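Ras-related protein Rab-21 (Homo sapiens, PDB 1Z08) belongs to the Ras family of small P-loop GTPases and binds phosphoaminophosphonic acid-guanylate ester and a magnesium ion in its G domain. Local coordinates at residues L159-D162 with L163-M167. The protein carries 1 engineered substitution. Residues are numbered along the deposited sequence; the frame is centred on the assembly and turned at random.
Sequences LFLD and LCKRM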
ATOM      1  N   LEU A 159       1.199   2.546  -8.813  1.00 14.83           N
ATOM      2  CA  LEU A 159       1.685   1.969  -7.552  1.00 14.57           C
ATOM      3  C   LEU A 159       1.991   0.476  -7.678  1.00 14.45           C
ATOM      4  O   LEU A 159       3.095   0.032  -7.353  1.00 14.40           O
ATOM      5  CB  LEU A 159       0.677   2.206  -6.414  1.00 14.38           C
ATOM      6  CG  LEU A 159       0.793   1.373  -5.126  1.00 14.42           C
ATOM      7  CD1 LEU A 159       2.069   1.671  -4.348  1.00 14.14           C
ATOM      8  CD2 LEU A 159      -0.436   1.567  -4.245  1.00 14.38           C
ATOM      9  N   PHE A 160       1.009  -0.293  -8.141  1.00 14.48           N
ATOM     10  CA  PHE A 160       1.168  -1.741  -8.244  1.00 14.59           C
ATOM     11  C   PHE A 160       2.166  -2.137  -9.326  1.00 14.77           C
ATOM     12  O   PHE A 160       2.927  -3.088  -9.145  1.00 14.77           O
ATOM     13  CB  PHE A 160      -0.181  -2.432  -8.441  1.00 14.48           C
ATOM     14  CG  PHE A 160      -0.996  -2.534  -7.179  1.00 14.52           C
ATOM     15  CD1 PHE A 160      -0.737  -3.539  -6.246  1.00 14.36           C
ATOM     16  CD2 PHE A 160      -2.016  -1.625  -6.917  1.00 14.25           C
ATOM     17  CE1 PHE A 160      -1.483  -3.635  -5.076  1.00 14.23           C
ATOM     18  CE2 PHE A 160      -2.772  -1.715  -5.749  1.00 14.11           C
ATOM     19  CZ  PHE A 160      -2.506  -2.721  -4.826  1.00 14.17           C
ATOM     20  N   LEU A 161       2.166  -1.403 -10.438  1.00 15.00           N
ATOM     21  CA  LEU A 161       3.130  -1.642 -11.515  1.00 15.57           C
ATOM     22  C   LEU A 161       4.561  -1.411 -11.032  1.00 15.38           C
ATOM     23  O   LEU A 161       5.440  -2.238 -11.276  1.00 15.56           O
ATOM     24  CB  LEU A 161       2.828  -0.766 -12.743  1.00 15.59           C
ATOM     25  CG  LEU A 161       3.807  -0.826 -13.928  1.00 16.35           C
ATOM     26  CD1 LEU A 161       3.804  -2.199 -14.588  1.00 17.37           C
ATOM     27  CD2 LEU A 161       3.496   0.257 -14.957  1.00 16.11           C
ATOM     28  N   ASP A 162       4.782  -0.296 -10.338  1.00 15.27           N
ATOM     29  CA  ASP A 162       6.106   0.040  -9.825  1.00 15.18           C
ATOM     30  C   ASP A 162       6.565  -0.945  -8.753  1.00 15.07           C
ATOM     31  O   ASP A 162       7.727  -1.349  -8.741  1.00 14.73           O
ATOM     32  CB  ASP A 162       6.149   1.473  -9.284  1.00 15.30           C
ATOM     33  CG  ASP A 162       7.568   2.004  -9.159  1.00 15.34           C
ATOM     34  OD1 ASP A 162       7.968   2.387  -8.040  1.00 15.39           O
ATOM     35  OD2 ASP A 162       8.286   2.027 -10.183  1.00 15.67           O
ATOM     36  N   LEU A 163       5.650  -1.336  -7.867  1.00 15.06           N
ATOM     37  CA  LEU A 163       5.963  -2.313  -6.822  1.00 15.25           C
ATOM     38  C   LEU A 163       6.405  -3.641  -7.433  1.00 15.43           C
ATOM     39  O   LEU A 163       7.381  -4.238  -6.981  1.00 15.17           O
ATOM     40  CB  LEU A 163       4.781  -2.501  -5.856  1.00 15.20           C
ATOM     41  CG  LEU A 163       4.887  -3.505  -4.694  1.00 15.23           C
ATOM     42  CD1 LEU A 163       6.087  -3.267  -3.793  1.00 15.67           C
ATOM     43  CD2 LEU A 163       3.616  -3.484  -3.874  1.00 14.76           C
ATOM     44  N   CYS A 164       5.692  -4.077  -8.470  1.00 16.01           N
ATOM     45  CA  CYS A 164       6.027  -5.299  -9.205  1.00 16.70           C
ATOM     46  C   CYS A 164       7.411  -5.222  -9.852  1.00 16.85           C
ATOM     47  O   CYS A 164       8.182  -6.180  -9.783  1.00 17.18           O
ATOM     48  CB  CYS A 164       4.963  -5.597 -10.263  1.00 16.65           C
ATOM     49  SG  CYS A 164       3.410  -6.221  -9.595  1.00 18.00           S
ATOM     50  N   LYS A 165       7.715  -4.081 -10.474  1.00 16.98           N
ATOM     51  CA  LYS A 165       9.026  -3.848 -11.085  1.00 17.15           C
ATOM     52  C   LYS A 165      10.141  -3.949 -10.052  1.00 16.97           C
ATOM     53  O   LYS A 165      11.175  -4.563 -10.306  1.00 17.08           O
ATOM     54  CB  LYS A 165       9.082  -2.474 -11.753  1.00 17.41           C
ATOM     55  CG  LYS A 165       8.304  -2.356 -13.045  1.00 18.15           C
ATOM     56  CD  LYS A 165       8.491  -0.961 -13.624  1.00 20.01           C
ATOM     57  CE  LYS A 165       7.535  -0.691 -14.769  1.00 20.79           C
ATOM     58  NZ  LYS A 165       7.656   0.722 -15.224  1.00 21.75           N
ATOM     59  N   ARG A 166       9.920  -3.337  -8.891  1.00 16.81           N
ATOM     60  CA  ARG A 166      10.897  -3.350  -7.807  1.00 16.74           C
ATOM     61  C   ARG A 166      11.066  -4.743  -7.192  1.00 16.82           C
ATOM     62  O   ARG A 166      12.173  -5.117  -6.796  1.00 16.75           O
ATOM     63  CB  ARG A 166      10.516  -2.336  -6.728  1.00 16.71           C
ATOM     64  CG  ARG A 166      10.590  -0.871  -7.160  1.00 16.54           C
ATOM     65  CD  ARG A 166       9.865   0.035  -6.165  1.00 16.46           C
ATOM     66  NE  ARG A 166      10.435  -0.068  -4.821  1.00 16.08           N
ATOM     67  CZ  ARG A 166       9.763   0.144  -3.691  1.00 15.59           C
ATOM     68  NH1 ARG A 166       8.475   0.465  -3.722  1.00 14.59           N
ATOM     69  NH2 ARG A 166      10.380   0.017  -2.524  1.00 15.19           N
ATOM     70  N   MET A 167       9.976  -5.507  -7.116  1.00 16.99           N
ATOM     71  CA  MET A 167      10.036  -6.884  -6.604  1.00 17.36           C
ATOM     72  C   MET A 167      10.724  -7.847  -7.579  1.00 17.96           C
ATOM     73  O   MET A 167      11.374  -8.809  -7.157  1.00 18.07           O
ATOM     74  CB  MET A 167       8.646  -7.398  -6.220  1.00 17.29           C
ATOM     75  CG  MET A 167       8.060  -6.718  -4.983  1.00 17.04           C
ATOM     76  SD  MET A 167       6.440  -7.335  -4.471  1.00 16.86           S
ATOM     77  CE  MET A 167       5.461  -7.082  -5.952  1.00 16.60           C
TER
HETATM   78  O   HOH W   1       7.163   2.140 -12.850  1.00 21.87           O
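The carboxylate of Asp-162 and the guanidinium of Arg-166, one helical turn apart, have their planes turned 35° against each other without forming a direct ion pair: CD of Arg-166 lies on one face side of the Asp-162 carboxylate, 3.6 Å from OD1, and NE of the arginine is 4.7 Å from the same oxygen. Instead the hydroxyl of Tyr-146 joins them, hydrogen-bonded to OD1 of Asp-162 and to NH1 of Arg-166, while NH2 of the arginine reaches the carbonyl of Leu-114. The bend at chi3 (59°) swings the guanidinium across the helix, roughly square to its axis, where it meets these partners. On the buried side of the helix, the ring of Phe-160 stacks with that of Tyr-26 and touches Leu-57 and Ile-59 of strand 54-61. The other carboxylate oxygen, OD2 of Asp-162, takes a hydrogen bond of 2.9 Å from a water that in turn accepts one from NZ of Lys-165, so this opposite-charge pair is bridged rather than touching. Lys-165 is extended beyond CG, and its CE passes 3.8 Å from CG of Leu-161, the aliphatic chain crossing the leucine at an angle. These side chains lie on the C-terminal helix 156-168 of the Ras-like G domain, which packs against the central sheet. Its regular i to i+4 bonds include Leu-163 N to Leu-159 O (2.9 Å) and Arg-166 N to Asp-162 O (3.0 Å). Cys-164 continues the row of Phe-160 onto Val-55 and Leu-57, its SG 3.2 Å from O of Phe-160, whereas Leu-159 and Leu-163 pack on strand 113-119.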